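Side-chain contacts in protein involved in catabolism of external DNA (Legionella pneumophila subsp. pneumophila, PDB 2OO3), which probably methylates the N6 atom of adenine 2030 in 23S ribosomal RNA, with S-adenosyl-L-methionine as the methyl donor: residues A[183-188]-A[192-197]; A[212-217]-A[272-277]; A[115-120]-A[151-156]. One frame throughout, in Å; residues are numbered along the deposited sequence.

Contact 1: residues A[183-188]-A[192-197]; sequences KNAYSK and GLYCVW. With SO4 (sulfate ion), chain C.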
# COMPACT_ATOMS: atom_id res chain seq x y z
N LYS A 183 -17.02 -2.93 -0.98
CA LYS A 183 -18.23 -2.86 -1.79
C LYS A 183 -19.18 -1.80 -1.23
O LYS A 183 -19.73 -0.99 -2.00
CB LYS A 183 -18.92 -4.24 -1.89
CG LYS A 183 -20.14 -4.22 -2.86
CD LYS A 183 -20.70 -5.64 -3.04
CE LYS A 183 -22.09 -5.61 -3.58
NZ LYS A 183 -22.66 -7.02 -3.68
N ASN A 184 -19.33 -1.76 0.09
CA ASN A 184 -20.26 -0.81 0.71
C ASN A 184 -19.78 0.63 0.50
O ASN A 184 -20.58 1.50 0.13
CB ASN A 184 -20.39 -1.05 2.22
CG ASN A 184 -21.16 0.07 2.93
OD1 ASN A 184 -20.60 0.82 3.77
ND2 ASN A 184 -22.45 0.20 2.57
N ALA A 185 -18.48 0.83 0.73
CA ALA A 185 -17.82 2.12 0.56
C ALA A 185 -17.99 2.60 -0.88
O ALA A 185 -18.38 3.72 -1.11
CB ALA A 185 -16.34 2.00 0.93
N TYR A 186 -17.70 1.72 -1.84
CA TYR A 186 -17.79 2.04 -3.25
C TYR A 186 -19.21 2.46 -3.63
O TYR A 186 -19.39 3.39 -4.43
CB TYR A 186 -17.35 0.84 -4.09
CG TYR A 186 -17.36 1.10 -5.58
CD1 TYR A 186 -16.27 1.69 -6.22
CD2 TYR A 186 -18.49 0.78 -6.34
CE1 TYR A 186 -16.30 1.93 -7.57
CE2 TYR A 186 -18.52 1.01 -7.68
CZ TYR A 186 -17.43 1.58 -8.29
OH TYR A 186 -17.49 1.83 -9.63
N SER A 187 -20.23 1.81 -3.05
CA SER A 187 -21.63 2.18 -3.37
C SER A 187 -21.93 3.65 -3.03
O SER A 187 -22.73 4.28 -3.72
CB SER A 187 -22.65 1.25 -2.70
OG SER A 187 -22.69 1.44 -1.30
N LYS A 188 -21.28 4.18 -1.99
CA LYS A 188 -21.48 5.56 -1.50
C LYS A 188 -20.50 6.55 -2.15
O LYS A 188 -20.77 7.74 -2.18
CB LYS A 188 -21.23 5.63 0.01
CG LYS A 188 -22.22 4.87 0.88
CD LYS A 188 -21.69 4.83 2.31
CE LYS A 188 -22.80 5.18 3.27
NZ LYS A 188 -22.25 5.83 4.49
N GLY A 192 -14.03 7.24 -5.82
CA GLY A 192 -12.83 7.17 -4.98
C GLY A 192 -11.81 6.20 -5.56
O GLY A 192 -12.17 5.27 -6.31
N LEU A 193 -10.55 6.41 -5.24
CA LEU A 193 -9.47 5.51 -5.67
C LEU A 193 -9.25 4.57 -4.49
O LEU A 193 -8.83 5.03 -3.42
CB LEU A 193 -8.20 6.31 -6.00
CG LEU A 193 -7.17 5.60 -6.90
CD1 LEU A 193 -6.04 6.55 -7.28
CD2 LEU A 193 -6.60 4.35 -6.27
N TYR A 194 -9.61 3.30 -4.66
CA TYR A 194 -9.46 2.28 -3.62
C TYR A 194 -8.25 1.38 -3.94
O TYR A 194 -8.11 0.89 -5.06
CB TYR A 194 -10.74 1.41 -3.53
CG TYR A 194 -11.97 2.23 -3.13
CD1 TYR A 194 -12.35 2.35 -1.79
CD2 TYR A 194 -12.75 2.89 -4.09
CE1 TYR A 194 -13.48 3.10 -1.41
CE2 TYR A 194 -13.90 3.66 -3.70
CZ TYR A 194 -14.23 3.75 -2.37
OH TYR A 194 -15.34 4.50 -1.99
N CYS A 195 -7.36 1.19 -2.97
CA CYS A 195 -6.20 0.34 -3.15
C CYS A 195 -6.11 -0.62 -1.97
O CYS A 195 -5.87 -0.21 -0.84
CB CYS A 195 -4.93 1.19 -3.20
SG CYS A 195 -3.45 0.22 -3.47
N VAL A 196 -6.30 -1.91 -2.23
CA VAL A 196 -6.22 -2.89 -1.14
C VAL A 196 -5.09 -3.90 -1.43
O VAL A 196 -5.00 -4.43 -2.55
CB VAL A 196 -7.58 -3.60 -0.90
CG1 VAL A 196 -8.09 -4.28 -2.16
CG2 VAL A 196 -7.53 -4.60 0.30
N TRP A 197 -4.22 -4.08 -0.44
CA TRP A 197 -3.15 -5.07 -0.48
C TRP A 197 -3.71 -6.41 -0.02
O TRP A 197 -4.53 -6.47 0.93
CB TRP A 197 -2.00 -4.63 0.47
CG TRP A 197 -0.87 -5.64 0.51
CD1 TRP A 197 0.15 -5.79 -0.41
CD2 TRP A 197 -0.72 -6.69 1.46
NE1 TRP A 197 0.94 -6.87 -0.06
CE2 TRP A 197 0.43 -7.44 1.09
CE3 TRP A 197 -1.46 -7.11 2.59
CZ2 TRP A 197 0.86 -8.56 1.80
CZ3 TRP A 197 -1.02 -8.20 3.32
CH2 TRP A 197 0.15 -8.91 2.93
S SO4 C . -18.35 -0.20 -13.09
O1 SO4 C . -17.06 0.42 -12.79
O2 SO4 C . -19.22 -0.04 -11.92
O3 SO4 C . -18.94 0.48 -14.24
O4 SO4 C . -18.21 -1.63 -13.35

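Contact 2: residues A[212-217]-A[272-277]; sequences KMREIS and MIESGS. With SO4 (sulfate ion), chain C.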
# COMPACT_ATOMS: atom_id res chain seq x y z
N LYS A 212 -14.82 -11.70 -5.02
CA LYS A 212 -15.60 -10.62 -4.41
C LYS A 212 -15.12 -9.24 -4.86
O LYS A 212 -15.93 -8.39 -5.16
CB LYS A 212 -15.59 -10.69 -2.87
CG LYS A 212 -16.15 -11.96 -2.30
CD LYS A 212 -17.40 -12.42 -3.06
CE LYS A 212 -18.67 -11.91 -2.42
NZ LYS A 212 -19.85 -12.61 -3.01
N MET A 213 -13.80 -9.03 -4.93
CA MET A 213 -13.27 -7.74 -5.42
C MET A 213 -13.73 -7.48 -6.86
O MET A 213 -14.11 -6.36 -7.22
CB MET A 213 -11.73 -7.70 -5.35
CG MET A 213 -11.17 -7.62 -3.92
SD MET A 213 -11.84 -6.30 -2.81
CE MET A 213 -11.59 -4.82 -3.85
N ARG A 214 -13.71 -8.54 -7.67
CA ARG A 214 -14.07 -8.40 -9.08
C ARG A 214 -15.51 -7.93 -9.27
O ARG A 214 -15.78 -7.15 -10.16
CB ARG A 214 -13.78 -9.68 -9.85
CG ARG A 214 -13.52 -9.47 -11.32
CD ARG A 214 -12.42 -10.44 -11.88
NE ARG A 214 -12.50 -11.77 -11.30
CZ ARG A 214 -11.51 -12.39 -10.64
NH1 ARG A 214 -10.31 -11.82 -10.51
NH2 ARG A 214 -11.71 -13.62 -10.14
N GLU A 215 -16.40 -8.36 -8.39
CA GLU A 215 -17.81 -7.96 -8.47
C GLU A 215 -18.11 -6.47 -8.23
O GLU A 215 -19.16 -5.97 -8.66
CB GLU A 215 -18.64 -8.83 -7.52
CG GLU A 215 -18.59 -10.33 -7.92
CD GLU A 215 -19.20 -11.26 -6.87
OE1 GLU A 215 -19.70 -10.77 -5.83
OE2 GLU A 215 -19.15 -12.49 -7.09
N ILE A 216 -17.20 -5.76 -7.56
CA ILE A 216 -17.45 -4.38 -7.14
C ILE A 216 -17.45 -3.41 -8.33
O ILE A 216 -18.34 -2.56 -8.47
CB ILE A 216 -16.43 -3.95 -6.07
CG1 ILE A 216 -16.57 -4.87 -4.84
CG2 ILE A 216 -16.62 -2.45 -5.69
CD1 ILE A 216 -15.50 -4.63 -3.77
N SER A 217 -16.46 -3.56 -9.20
CA SER A 217 -16.24 -2.66 -10.31
C SER A 217 -15.32 -3.29 -11.33
O SER A 217 -14.39 -4.04 -11.00
CB SER A 217 -15.63 -1.33 -9.80
OG SER A 217 -15.36 -0.48 -10.89
N MET A 272 2.29 -10.37 -12.45
CA MET A 272 1.22 -10.25 -13.41
C MET A 272 0.44 -8.96 -13.16
O MET A 272 0.48 -8.39 -12.06
CB MET A 272 0.28 -11.46 -13.30
CG MET A 272 -0.50 -11.54 -11.98
SD MET A 272 -2.11 -10.68 -11.98
CE MET A 272 -3.15 -12.03 -12.49
N ILE A 273 -0.26 -8.52 -14.18
CA ILE A 273 -1.07 -7.33 -14.16
C ILE A 273 -2.30 -7.74 -14.97
O ILE A 273 -2.16 -8.29 -16.08
CB ILE A 273 -0.41 -6.15 -14.89
CG1 ILE A 273 0.92 -5.77 -14.26
CG2 ILE A 273 -1.31 -4.89 -14.87
CD1 ILE A 273 1.67 -4.81 -15.12
N GLU A 274 -3.48 -7.51 -14.41
CA GLU A 274 -4.72 -7.84 -15.08
C GLU A 274 -5.70 -6.71 -14.86
O GLU A 274 -5.98 -6.34 -13.72
CB GLU A 274 -5.26 -9.13 -14.50
CG GLU A 274 -6.69 -9.45 -14.77
CD GLU A 274 -7.00 -10.88 -14.33
OE1 GLU A 274 -7.51 -11.07 -13.20
OE2 GLU A 274 -6.64 -11.80 -15.10
N SER A 275 -6.24 -6.17 -15.94
CA SER A 275 -7.19 -5.10 -15.77
C SER A 275 -8.60 -5.58 -16.03
O SER A 275 -8.84 -6.55 -16.79
CB SER A 275 -6.81 -3.97 -16.68
OG SER A 275 -6.85 -4.43 -18.02
N GLY A 276 -9.55 -4.90 -15.40
CA GLY A 276 -10.96 -5.23 -15.56
C GLY A 276 -11.48 -4.97 -16.95
O GLY A 276 -10.78 -4.41 -17.80
N SER A 277 -12.74 -5.33 -17.17
CA SER A 277 -13.30 -5.25 -18.52
C SER A 277 -13.45 -3.82 -19.02
O SER A 277 -13.63 -3.60 -20.22
CB SER A 277 -14.63 -5.96 -18.57
OG SER A 277 -15.52 -5.40 -17.64
S SO4 C . -18.35 -0.20 -13.09
O1 SO4 C . -17.06 0.42 -12.79
O2 SO4 C . -19.22 -0.04 -11.92
O3 SO4 C . -18.94 0.48 -14.24
O4 SO4 C . -18.21 -1.63 -13.35

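Contact 3: residues A[115-120]-A[151-156]; sequences RLYLCE and NALLPP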
# COMPACT_ATOMS: atom_id res chain seq x y z
N ARG A 115 -6.26 16.13 3.44
CA ARG A 115 -6.61 15.69 4.79
C ARG A 115 -6.33 14.23 4.94
O ARG A 115 -6.87 13.42 4.16
CB ARG A 115 -8.10 15.94 5.09
CG ARG A 115 -8.52 15.52 6.46
CD ARG A 115 -9.88 16.13 6.84
NE ARG A 115 -10.91 15.73 5.89
CZ ARG A 115 -11.83 14.79 6.10
NH1 ARG A 115 -11.87 14.12 7.25
NH2 ARG A 115 -12.71 14.51 5.15
N LEU A 116 -5.48 13.90 5.92
CA LEU A 116 -5.10 12.49 6.17
C LEU A 116 -5.86 11.99 7.38
O LEU A 116 -5.90 12.64 8.43
CB LEU A 116 -3.59 12.34 6.45
CG LEU A 116 -2.58 12.65 5.31
CD1 LEU A 116 -2.43 14.15 5.08
CD2 LEU A 116 -1.22 12.00 5.63
N TYR A 117 -6.43 10.81 7.24
CA TYR A 117 -7.13 10.21 8.32
C TYR A 117 -6.56 8.79 8.51
O TYR A 117 -6.71 7.91 7.64
CB TYR A 117 -8.60 10.18 7.95
CG TYR A 117 -9.51 9.90 9.09
CD1 TYR A 117 -10.35 10.91 9.60
CD2 TYR A 117 -9.58 8.62 9.66
CE1 TYR A 117 -11.22 10.64 10.64
CE2 TYR A 117 -10.45 8.35 10.69
CZ TYR A 117 -11.26 9.36 11.17
OH TYR A 117 -12.13 9.09 12.16
N LEU A 118 -5.91 8.57 9.65
CA LEU A 118 -5.18 7.34 9.87
C LEU A 118 -5.84 6.55 11.00
O LEU A 118 -6.05 7.10 12.09
CB LEU A 118 -3.74 7.65 10.26
CG LEU A 118 -2.96 8.59 9.32
CD1 LEU A 118 -1.58 8.98 9.88
CD2 LEU A 118 -2.87 8.00 7.85
N CYS A 119 -6.12 5.28 10.76
CA CYS A 119 -6.82 4.44 11.76
C CYS A 119 -5.91 3.34 12.22
O CYS A 119 -5.27 2.68 11.40
CB CYS A 119 -8.08 3.79 11.18
SG CYS A 119 -9.34 4.96 10.52
N GLU A 120 -5.88 3.10 13.53
CA GLU A 120 -5.14 1.96 14.04
C GLU A 120 -5.85 1.37 15.26
O GLU A 120 -6.12 2.07 16.22
CB GLU A 120 -3.68 2.35 14.40
CG GLU A 120 -2.87 1.23 15.11
CD GLU A 120 -2.88 -0.12 14.36
OE1 GLU A 120 -2.81 -0.14 13.09
OE2 GLU A 120 -2.96 -1.16 15.05
N ASN A 151 -17.52 3.20 6.22
CA ASN A 151 -18.92 3.55 6.11
C ASN A 151 -19.22 4.99 6.56
O ASN A 151 -20.02 5.67 5.94
CB ASN A 151 -19.74 2.51 6.88
CG ASN A 151 -21.25 2.74 6.79
OD1 ASN A 151 -21.95 2.69 7.83
ND2 ASN A 151 -21.78 2.93 5.57
N ALA A 152 -18.54 5.46 7.61
CA ALA A 152 -18.84 6.76 8.22
C ALA A 152 -18.21 7.95 7.50
O ALA A 152 -18.75 9.08 7.58
CB ALA A 152 -18.38 6.76 9.68
N LEU A 153 -17.09 7.71 6.81
CA LEU A 153 -16.22 8.79 6.32
C LEU A 153 -16.35 9.05 4.84
O LEU A 153 -15.75 10.00 4.35
CB LEU A 153 -14.75 8.50 6.64
CG LEU A 153 -14.40 8.36 8.13
CD1 LEU A 153 -12.96 8.00 8.29
CD2 LEU A 153 -14.70 9.64 8.89
N LEU A 154 -17.13 8.23 4.12
CA LEU A 154 -17.24 8.34 2.67
C LEU A 154 -18.72 8.54 2.29
O LEU A 154 -19.60 8.00 2.98
CB LEU A 154 -16.63 7.12 1.98
CG LEU A 154 -15.16 6.78 2.26
CD1 LEU A 154 -14.76 5.49 1.57
CD2 LEU A 154 -14.22 7.90 1.80
N PRO A 155 -19.01 9.38 1.26
CA PRO A 155 -18.08 10.22 0.50
C PRO A 155 -17.56 11.39 1.34
O PRO A 155 -18.31 11.92 2.16
CB PRO A 155 -18.94 10.74 -0.65
CG PRO A 155 -20.36 10.74 -0.10
CD PRO A 155 -20.41 9.57 0.84
N PRO A 156 -16.29 11.78 1.15
CA PRO A 156 -15.73 12.85 1.96
C PRO A 156 -16.14 14.20 1.39
O PRO A 156 -16.41 14.28 0.18
CB PRO A 156 -14.21 12.66 1.80
CG PRO A 156 -14.04 12.02 0.47
CD PRO A 156 -15.32 11.26 0.16
O HOH W 1 -14.89 12.30 5.65

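Contact 1: residues A[183-188]-A[192-197]
The hydroxyl of Y194 presses against the main chain of the helix at A185 and Y186 yet makes its hydrogen bond elsewhere, to the carbonyl oxygen of F189, between the two segments. Y194 OH is 3.3 Å from A185 O and 3.6 Å from Y186 N, and neither approach qualifies as a hydrogen bond. The contact lies in a beta-alpha-beta unit of the Rossmann-like methyltransferase fold, made of strand 161-165, helix 174-188 and strand 193-200, at the point where the helix hands over to its second strand. The Y194 ring reaches from the sheet to the helix because CG stands anti to the carbonyl carbon (chi1 -62°). Its ring carbon CE1 meets the methyl of A185, with CB 3.9 Å away, and the CA-CB bond of A185 is directed at the strand. Ring carbon CE2 of Y194 comes within 4.0 Å of Y186 CD1. The two tyrosines cross obliquely: CE2 lies at the edge of the Y186 ring, near its plane, which rules out a face-to-face stack. The pair is therefore apolar packing between ring carbons. L154 and I163 also touch the Y194 side chain, in keeping with its buried position between helix and sheet. Y186 is turned along a different path, with CG anti to the backbone N (chi1 -178°), and its ring runs past I216 of helix 203-216 and I243 of strand 237-243 towards a sulfate, probably picked up from the crystallisation liquor. At the end of the ring, Y186 OH makes weak polar contacts with S217 OG and with sulfate O2, the latter at 3.4 Å.

Contact 2: residues A[212-217]-A[272-277]
R214 and E274 face each other at the surface, and charge alone joins them. R214 NH1 and E274 OE1 are 4.0 Å apart, a long salt bridge in which the oxygen sits well out of the guanidinium plane, so that no N-H points at it. The two flat groups are turned 85° against each other, and the segments bury just 44 Å² between them, both sides summed. This is the loose side of the contact. The arginine is exposed and reaches the glutamate through bends at chi2 and chi3, whereas E274 sends an extended chain towards the helix from its strand. OE1 has a closer commitment: it forms a salt bridge with R222 on the adjoining strand 220-226, which probably fixes the carboxylate more firmly than R214 does. Also on the outer side, K212 NZ and E215 OE1 form an i, i+3 salt bridge at 3.4 Å, with a weak hydrogen bond. Tighter bonding is found beside the contact, at the buried S217, which grips the sulfate and not the other segment. Its OG donates to sulfate O1 at 2.7 Å and is also hydrogen-bonded to the backbone N of K219. The side chains of S218, K219 and K278 hold the same ion, so residues following each segment gather round it. Inward from the charged rim, the apolar side chains of helix 203-216 meet the sheet: M213 packs on W241, I216 on I243, and W241 also touches R214. The helix leans on helix 174-188 through M213 on P179 and I182, while strand 270-275, outermost in the sheet, pairs with strand 220-226 and has its I273 against helix 249-263.

Contact 3: residues A[115-120]-A[151-156]
The Y117 ring has the methyl CD1 of L153 seated over one face and C119 SG at its edge, in the ring plane. CD1 is 3.6 Å from the ring centroid and 14° off the normal, which makes this a CH-pi contact centred on the ring and not a graze of its rim. The nearest ring atom is CE2, at 3.5 Å from CD1, while L153 CD2 sits farther along over the hydroxyl side, 4.0 Å from CE1. C119 SG, two residues on in the same strand, approaches CE2 to 3.6 Å. The second flat group, the guanidinium of R115, has water 1 at its edge and in its plane, and P156 CB comes up obliquely, 4.1 Å from NH2. Water 1 accepts from R115 NH2 at 3.1 Å and donates to L153 O at 2.8 Å, bridging a strand side chain to the main chain at L153. R115 NE makes a salt bridge with E158, just beyond the proline-rich turn, so the guanidinium is held at two of its nitrogens. In the class I methyltransferase fold, strand 115-119 is the second parallel strand of the core, and helix 146-153 belongs to the crossover from strand 139-142 to strand 161-165. The crossover passes over strand 115-119, which lies between those two strands in the sheet, and L153 and P156 rest on its Y117 and R115. E120, farther along the segment, is predicted to bind S-adenosyl-L-methionine and is hydrogen-bonded to G45 N and H122 N. Y117 and L153 both aim their CA-CB bonds toward the other segment; L153 places CG anti to its carbonyl carbon (chi1 -60°), which brings CD1 over the ring, the two side chains crossing at about a right angle. After L154 a cis peptide precedes P155, and P156 touches F38 and F189.

All three contacts draw on one mixed sheet, and along the chain they come in series: contact 3 first, then contact 1, then contact 2. Contact 1 lies spatially between the others, its centre 12 Å from that of contact 3 and 13 Å from that of contact 2, whereas the centres of contacts 2 and 3 are 24 Å apart and the two do not touch. A probable hydrogen bond from K188 NZ to N151 O, 2.7 Å, connects contacts 1 and 3. Y186 meets I216 where contacts 1 and 2 join, and both reach the same sulfate. Helices 146-153, 174-188 and 203-216 are joined by these touches side by side, running from the predicted cofactor-binding half towards the antiparallel strands.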